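PDB 2IB0: conserved hypothetical alanine RICH protein from Mycobacterium tuberculosis, which is of unknown function but folds as a four-helix bundle and belongs to a family grouped with the ferritin-like proteins. Local coordinates for residues A[100-104]-A[144-148]. Residue numbers count along the deposited sequence, not the author numbering.
Sequences ARLAV and WNRVL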
loop_
_atom_site.group_PDB
_atom_site.type_symbol
_atom_site.label_atom_id
_atom_site.label_comp_id
_atom_site.label_asym_id
_atom_site.label_seq_id
_atom_site.Cartn_x
_atom_site.Cartn_y
_atom_site.Cartn_z
ATOM N N ALA A 100 7.901 5.844 17.555
ATOM C CA ALA A 100 6.800 5.199 16.802
ATOM C C ALA A 100 5.896 6.206 16.008
ATOM O O ALA A 100 5.585 5.973 14.848
ATOM C CB ALA A 100 5.985 4.328 17.727
ATOM N N ARG A 101 5.514 7.331 16.621
ATOM C CA ARG A 101 4.816 8.368 15.888
ATOM C C ARG A 101 5.672 8.941 14.755
ATOM O O ARG A 101 5.166 9.263 13.682
ATOM C CB ARG A 101 4.394 9.505 16.829
ATOM C CG ARG A 101 3.149 9.181 17.657
ATOM C CD ARG A 101 2.609 10.444 18.445
ATOM N NE ARG A 101 3.429 10.811 19.635
ATOM C CZ ARG A 101 3.398 10.149 20.805
ATOM N NH1 ARG A 101 2.638 9.050 20.935
ATOM N NH2 ARG A 101 4.149 10.549 21.834
ATOM N N LEU A 102 6.961 9.109 15.012
ATOM C CA LEU A 102 7.874 9.616 13.993
ATOM C C LEU A 102 7.901 8.632 12.837
ATOM O O LEU A 102 7.888 9.044 11.693
ATOM C CB LEU A 102 9.309 9.775 14.568
ATOM C CG LEU A 102 10.449 10.185 13.621
ATOM C CD1 LEU A 102 10.122 11.483 12.902
ATOM C CD2 LEU A 102 11.765 10.306 14.416
ATOM N N ALA A 103 8.037 7.358 13.160
ATOM C CA ALA A 103 8.075 6.299 12.137
ATOM C C ALA A 103 6.800 6.326 11.278
ATOM O O ALA A 103 6.864 6.227 10.068
ATOM C CB ALA A 103 8.235 4.927 12.776
ATOM N N VAL A 104 5.641 6.503 11.891
ATOM C CA VAL A 104 4.369 6.556 11.109
ATOM C C VAL A 104 4.413 7.805 10.191
ATOM O O VAL A 104 4.101 7.753 8.998
ATOM C CB VAL A 104 3.129 6.644 12.052
ATOM C CG1 VAL A 104 1.801 6.889 11.250
ATOM C CG2 VAL A 104 3.054 5.417 12.935
ATOM N N TRP A 144 3.681 0.274 12.495
ATOM C CA TRP A 144 4.022 1.203 13.579
ATOM C C TRP A 144 2.804 1.721 14.346
ATOM O O TRP A 144 2.891 1.965 15.540
ATOM C CB TRP A 144 4.870 2.371 13.059
ATOM C CG TRP A 144 6.281 1.979 12.810
ATOM C CD1 TRP A 144 6.876 1.725 11.594
ATOM C CD2 TRP A 144 7.308 1.801 13.814
ATOM N NE1 TRP A 144 8.213 1.382 11.787
ATOM C CE2 TRP A 144 8.503 1.438 13.135
ATOM C CE3 TRP A 144 7.330 1.926 15.220
ATOM C CZ2 TRP A 144 9.732 1.185 13.823
ATOM C CZ3 TRP A 144 8.562 1.674 15.906
ATOM C CH2 TRP A 144 9.732 1.303 15.192
ATOM N N ASN A 145 1.664 1.858 13.651
ATOM C CA ASN A 145 0.408 2.215 14.269
ATOM C C ASN A 145 -0.104 1.103 15.193
ATOM O O ASN A 145 -0.733 1.373 16.211
ATOM C CB ASN A 145 -0.627 2.494 13.198
ATOM C CG ASN A 145 -0.724 3.965 12.840
ATOM O OD1 ASN A 145 -0.762 4.340 11.630
ATOM N ND2 ASN A 145 -0.803 4.820 13.870
ATOM N N ARG A 146 0.157 -0.140 14.806
ATOM C CA ARG A 146 -0.145 -1.291 15.619
ATOM C C ARG A 146 0.750 -1.290 16.876
ATOM O O ARG A 146 0.285 -1.618 17.961
ATOM C CB ARG A 146 0.062 -2.566 14.804
ATOM C CG ARG A 146 -0.456 -3.815 15.428
ATOM C CD ARG A 146 -0.549 -4.901 14.322
ATOM N NE ARG A 146 -1.642 -4.619 13.373
ATOM C CZ ARG A 146 -1.574 -4.737 12.035
ATOM N NH1 ARG A 146 -0.462 -5.121 11.423
ATOM N NH2 ARG A 146 -2.640 -4.444 11.303
ATOM N N VAL A 147 2.022 -0.907 16.729
ATOM C CA VAL A 147 2.871 -0.665 17.893
ATOM C C VAL A 147 2.288 0.421 18.828
ATOM O O VAL A 147 2.116 0.186 20.036
ATOM C CB VAL A 147 4.352 -0.360 17.460
ATOM C CG1 VAL A 147 5.208 0.025 18.681
ATOM C CG2 VAL A 147 4.951 -1.598 16.777
ATOM N N LEU A 148 1.976 1.615 18.307
ATOM C CA LEU A 148 1.366 2.682 19.143
ATOM C C LEU A 148 0.121 2.209 19.871
ATOM O O LEU A 148 -0.028 2.479 21.043
ATOM C CB LEU A 148 0.978 3.895 18.288
ATOM C CG LEU A 148 2.158 4.763 17.864
ATOM C CD1 LEU A 148 1.699 5.830 16.855
ATOM C CD2 LEU A 148 2.772 5.401 19.116
#
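In this ferritin-like four-helix bundle, helix 96-120 and helix 124-150 follow each other in sequence and pack antiparallel: the axes of 100-104 and 144-148 come within 9.0 Å and their directions differ by 153°. Together the segments bury 380 Å² with no hydrogen bond between them; the closest contacts are carbon-to-carbon, and the polar side chains Arg101 and Asn145 touch at the edge. Trp144 contributes 74 Å². Its indole receives the methyl of Ala103, whose CB sits 3.4 Å from the centroid of the five-membered ring and 7° off the normal, a CH-pi contact over the face. Ala100, one turn earlier, brings CB to 3.7 Å from CE3 of Trp144, and the small alanines let the indole lie directly against helix 96-120. Beyond this pair, Trp144 also meets Leu54 and Val55 of helix 52-75 and Val43 of helix 18-46, placing it in the bundle interior. Leu148, with 73 Å² covered, packs one turn further on; its CD2 lies 3.7 Å from Ala100 CB and its CD1 3.7 Å from Arg101 CG, the aliphatic part of a side chain whose NH2 forms a salt bridge with Asp98. Val104 bridges the two large residues: its CG2 stands 3.5 Å from Trp144 CB and 4.2 Å from Leu148 CD1.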